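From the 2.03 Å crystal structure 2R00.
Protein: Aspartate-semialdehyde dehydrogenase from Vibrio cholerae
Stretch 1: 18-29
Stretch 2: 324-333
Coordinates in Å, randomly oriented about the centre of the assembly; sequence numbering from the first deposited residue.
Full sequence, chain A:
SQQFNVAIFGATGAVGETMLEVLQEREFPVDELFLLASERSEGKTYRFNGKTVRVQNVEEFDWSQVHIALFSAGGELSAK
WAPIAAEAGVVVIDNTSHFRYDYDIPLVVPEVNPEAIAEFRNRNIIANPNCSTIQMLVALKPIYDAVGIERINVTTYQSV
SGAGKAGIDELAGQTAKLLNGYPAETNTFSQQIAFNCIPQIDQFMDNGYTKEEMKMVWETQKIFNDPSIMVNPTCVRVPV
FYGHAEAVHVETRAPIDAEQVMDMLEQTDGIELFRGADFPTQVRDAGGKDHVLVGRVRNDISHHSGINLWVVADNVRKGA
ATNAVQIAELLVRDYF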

# COMPACT_ATOMS: atom_id res chain seq x y z
N THR A 18 -11.65 -26.36 -2.08
CA THR A 18 -12.55 -25.23 -1.86
C THR A 18 -13.68 -25.21 -2.90
O THR A 18 -14.82 -24.90 -2.57
CB THR A 18 -11.79 -23.88 -1.81
OG1 THR A 18 -10.72 -23.98 -0.85
CG2 THR A 18 -12.72 -22.74 -1.39
N MET A 19 -13.36 -25.55 -4.15
CA MET A 19 -14.37 -25.64 -5.21
C MET A 19 -15.50 -26.62 -4.87
O MET A 19 -16.68 -26.31 -5.07
CB MET A 19 -13.73 -25.99 -6.56
CG MET A 19 -13.02 -24.81 -7.21
SD MET A 19 -12.06 -25.34 -8.63
CE MET A 19 -11.74 -23.75 -9.43
N LEU A 20 -15.15 -27.79 -4.35
CA LEU A 20 -16.14 -28.76 -3.89
C LEU A 20 -17.05 -28.13 -2.82
O LEU A 20 -18.28 -28.21 -2.93
CB LEU A 20 -15.44 -30.04 -3.38
CG LEU A 20 -16.25 -31.18 -2.74
CD1 LEU A 20 -15.48 -32.49 -2.89
CD2 LEU A 20 -16.50 -30.91 -1.27
N GLU A 21 -16.45 -27.49 -1.82
CA GLU A 21 -17.20 -26.80 -0.75
C GLU A 21 -18.14 -25.72 -1.27
O GLU A 21 -19.26 -25.57 -0.77
CB GLU A 21 -16.25 -26.14 0.25
CG GLU A 21 -15.44 -27.11 1.08
CD GLU A 21 -14.42 -26.40 1.97
OE1 GLU A 21 -13.41 -27.03 2.32
OE2 GLU A 21 -14.63 -25.21 2.31
N VAL A 22 -17.68 -24.96 -2.27
CA VAL A 22 -18.48 -23.89 -2.84
C VAL A 22 -19.66 -24.44 -3.66
O VAL A 22 -20.76 -23.94 -3.55
CB VAL A 22 -17.63 -22.86 -3.64
CG1 VAL A 22 -18.51 -21.83 -4.34
CG2 VAL A 22 -16.62 -22.17 -2.72
N LEU A 23 -19.41 -25.48 -4.46
CA LEU A 23 -20.48 -26.16 -5.20
C LEU A 23 -21.58 -26.66 -4.26
O LEU A 23 -22.77 -26.58 -4.58
CB LEU A 23 -19.92 -27.33 -6.02
CG LEU A 23 -19.14 -27.00 -7.30
CD1 LEU A 23 -18.40 -28.24 -7.84
CD2 LEU A 23 -20.05 -26.41 -8.37
N GLN A 24 -21.17 -27.18 -3.11
CA GLN A 24 -22.11 -27.63 -2.09
C GLN A 24 -22.86 -26.44 -1.45
O GLN A 24 -24.10 -26.38 -1.50
CB GLN A 24 -21.36 -28.47 -1.06
CG GLN A 24 -22.22 -29.02 0.06
CD GLN A 24 -21.43 -29.93 0.97
OE1 GLN A 24 -21.22 -31.09 0.65
NE2 GLN A 24 -21.00 -29.40 2.11
N GLU A 25 -22.12 -25.49 -0.90
CA GLU A 25 -22.71 -24.30 -0.28
C GLU A 25 -23.66 -23.52 -1.19
O GLU A 25 -24.74 -23.09 -0.76
CB GLU A 25 -21.61 -23.39 0.30
CG GLU A 25 -20.99 -23.97 1.58
CD GLU A 25 -19.70 -23.28 2.01
OE1 GLU A 25 -19.38 -22.19 1.49
OE2 GLU A 25 -19.01 -23.85 2.90
N ARG A 26 -23.27 -23.34 -2.46
CA ARG A 26 -24.09 -22.63 -3.45
C ARG A 26 -25.22 -23.50 -4.04
O ARG A 26 -26.00 -23.03 -4.87
CB ARG A 26 -23.20 -22.08 -4.58
CG ARG A 26 -22.29 -20.95 -4.16
CD ARG A 26 -21.83 -20.11 -5.36
NE ARG A 26 -21.75 -18.71 -4.96
CZ ARG A 26 -22.46 -17.72 -5.48
NH1 ARG A 26 -23.30 -17.92 -6.49
NH2 ARG A 26 -22.30 -16.50 -5.01
N GLU A 27 -25.29 -24.76 -3.62
CA GLU A 27 -26.32 -25.69 -4.08
C GLU A 27 -26.38 -25.78 -5.62
O GLU A 27 -27.45 -25.74 -6.23
CB GLU A 27 -27.69 -25.33 -3.47
CG GLU A 27 -27.72 -25.35 -1.93
CD GLU A 27 -29.03 -24.79 -1.35
OE1 GLU A 27 -30.11 -25.13 -1.87
OE2 GLU A 27 -28.96 -24.00 -0.38
N PHE A 28 -25.20 -25.89 -6.23
CA PHE A 28 -25.10 -26.09 -7.68
C PHE A 28 -25.80 -27.40 -8.07
O PHE A 28 -25.64 -28.40 -7.37
CB PHE A 28 -23.63 -26.13 -8.12
CG PHE A 28 -23.45 -26.02 -9.61
CD1 PHE A 28 -23.30 -24.78 -10.20
CD2 PHE A 28 -23.43 -27.15 -10.41
CE1 PHE A 28 -23.15 -24.67 -11.58
CE2 PHE A 28 -23.29 -27.06 -11.79
CZ PHE A 28 -23.15 -25.81 -12.38
N PRO A 29 -26.57 -27.39 -9.18
CA PRO A 29 -27.29 -28.60 -9.58
C PRO A 29 -26.36 -29.67 -10.16
O PRO A 29 -26.27 -29.85 -11.37
CB PRO A 29 -28.28 -28.09 -10.63
CG PRO A 29 -27.63 -26.88 -11.21
CD PRO A 29 -26.85 -26.25 -10.08
N ALA A 324 -15.31 -18.93 -10.12
CA ALA A 324 -15.39 -20.10 -11.01
C ALA A 324 -16.77 -20.75 -10.98
O ALA A 324 -17.31 -21.09 -12.03
CB ALA A 324 -14.32 -21.12 -10.61
N VAL A 325 -17.32 -20.94 -9.79
CA VAL A 325 -18.67 -21.52 -9.66
C VAL A 325 -19.75 -20.57 -10.22
O VAL A 325 -20.66 -21.02 -10.91
CB VAL A 325 -18.96 -21.97 -8.21
CG1 VAL A 325 -20.35 -22.61 -8.08
CG2 VAL A 325 -17.89 -22.97 -7.75
N GLN A 326 -19.62 -19.26 -9.96
CA GLN A 326 -20.54 -18.26 -10.53
C GLN A 326 -20.55 -18.28 -12.05
O GLN A 326 -21.60 -18.07 -12.68
CB GLN A 326 -20.16 -16.86 -10.07
CG GLN A 326 -20.52 -16.53 -8.63
CD GLN A 326 -20.01 -15.16 -8.23
OE1 GLN A 326 -18.82 -14.96 -8.05
NE2 GLN A 326 -20.93 -14.21 -8.10
N ILE A 327 -19.37 -18.48 -12.65
CA ILE A 327 -19.27 -18.67 -14.09
C ILE A 327 -20.11 -19.88 -14.51
O ILE A 327 -20.90 -19.77 -15.44
CB ILE A 327 -17.79 -18.87 -14.55
CG1 ILE A 327 -16.98 -17.58 -14.32
CG2 ILE A 327 -17.74 -19.28 -16.02
CD1 ILE A 327 -15.45 -17.75 -14.40
N ALA A 328 -19.92 -21.01 -13.82
CA ALA A 328 -20.64 -22.26 -14.12
C ALA A 328 -22.16 -22.12 -13.97
O ALA A 328 -22.92 -22.73 -14.72
CB ALA A 328 -20.15 -23.39 -13.22
N GLU A 329 -22.57 -21.34 -12.98
CA GLU A 329 -23.98 -21.09 -12.72
C GLU A 329 -24.60 -20.39 -13.91
O GLU A 329 -25.65 -20.81 -14.38
CB GLU A 329 -24.14 -20.25 -11.46
CG GLU A 329 -23.90 -21.03 -10.17
CD GLU A 329 -23.82 -20.14 -8.95
OE1 GLU A 329 -23.68 -20.69 -7.84
OE2 GLU A 329 -23.87 -18.90 -9.08
N LEU A 330 -23.94 -19.35 -14.41
CA LEU A 330 -24.44 -18.59 -15.55
C LEU A 330 -24.37 -19.39 -16.85
O LEU A 330 -25.26 -19.30 -17.70
CB LEU A 330 -23.67 -17.27 -15.69
CG LEU A 330 -24.29 -15.98 -15.15
CD1 LEU A 330 -25.15 -16.18 -13.92
CD2 LEU A 330 -23.19 -14.96 -14.87
N LEU A 331 -23.31 -20.17 -16.99
CA LEU A 331 -23.12 -21.03 -18.15
C LEU A 331 -24.30 -22.00 -18.27
O LEU A 331 -24.94 -22.09 -19.32
CB LEU A 331 -21.79 -21.79 -18.01
CG LEU A 331 -21.41 -22.79 -19.10
CD1 LEU A 331 -21.25 -22.09 -20.44
CD2 LEU A 331 -20.13 -23.51 -18.71
N VAL A 332 -24.58 -22.69 -17.17
CA VAL A 332 -25.68 -23.65 -17.04
C VAL A 332 -27.06 -23.02 -17.28
O VAL A 332 -27.93 -23.62 -17.93
CB VAL A 332 -25.60 -24.30 -15.63
CG1 VAL A 332 -26.98 -24.48 -14.98
CG2 VAL A 332 -24.78 -25.59 -15.69
N ARG A 333 -27.25 -21.81 -16.75
CA ARG A 333 -28.52 -21.10 -16.83
C ARG A 333 -28.89 -20.72 -18.27
O ARG A 333 -29.99 -21.01 -18.73
CB ARG A 333 -28.45 -19.84 -15.96
CG ARG A 333 -29.80 -19.21 -15.62
CD ARG A 333 -29.81 -17.73 -16.00
NE ARG A 333 -29.38 -16.85 -14.93
CZ ARG A 333 -28.96 -15.60 -15.11
NH1 ARG A 333 -28.88 -15.07 -16.33
NH2 ARG A 333 -28.60 -14.87 -14.06
O HOH W 1 -25.37 -22.81 -7.71

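The two stretches form an apolar helix-to-helix contact that is extended by the turn after the first helix and closed at its more exposed side by a salt bridge between Arg 26 and Glu 329. Nearly 300 residues separate the partners in sequence, and together they bury 512 Å² of surface.

The axes of helix 18-25 and helix 324-333 approach to 10.4 Å and cross at -47°, their N-to-C directions 47° apart. Such an angle limits how far two helices can follow one another, and the CA atoms of Leu 23 and Val 325 mark a near point at 6.7 Å. Further along the second helix, the CA atoms of Phe 28 and Glu 329 lie 7.2 Å apart, so the second close passage involves the segment that follows the first helix. That segment starts with a Schellman motif: Glu 27 has phi/psi of 53/46°, and two bonds return to the last turn, Phe 28 N to Leu 23 O at 3.0 Å and Glu 27 N to Gln 24 O at 2.9 Å. Beyond the turn, the CA-to-CB bond of Phe 28 points toward the second helix, while that of Glu 27 points away.

Val 325 is the hub of the helix-to-helix part. Its CG2 lies 3.6 Å from Val 22 CG1, and its CG1 lies 3.8 Å from Leu 23 CD2, distances expected of methyl groups in van der Waals contact. Both valines direct CA-to-CB toward the opposing stretch; Leu 23 starts sideways, but the end of its side chain comes nearer. Met 19 behaves similarly: with chi angles m, t, t, it extends its CE to 3.9 Å from Ala 324 CB, where the small alanine offers a single methyl.

Phe 28, with chi1 in the t well, stands its ring across the second helix and turns the edge at CE1 to the backbone of Ala 328 and Glu 329. Its CE1 is 3.7 Å from Ala 328 CB, and its CZ is 3.7 Å from Val 332 CG2. At the ring edge, Ala 328 C is 3.6 Å and Glu 329 N 3.7 Å from Phe 28 CE1. That amide is already engaged within its own helix, donating from Glu 329 N to Val 325 O at 2.8 Å, so the ring packs against a backbone whose polar group is satisfied.

The charged pair combines proximity with good direction. Arg 26 NH1 lies 2.8 Å from Glu 329 OE2, and it donates a hydrogen bond to Glu 329 OE1 at 3.1 Å with an N-H...O angle of 175°. OE2 sits at the edge of the guanidinium, near its plane, as a close charged neighbour of NH1, while the directed hydrogen bond goes to OE1. Gln 326 CG covers one face, 3.8 Å from Arg 26 NH1. One water bridges the same two residues, donating to Arg 26 O at 2.9 Å and to Glu 329 OE1 at 2.7 Å, both measured from the water oxygen. The carboxylate is thus tied to both the side chain and the main chain of Arg 26.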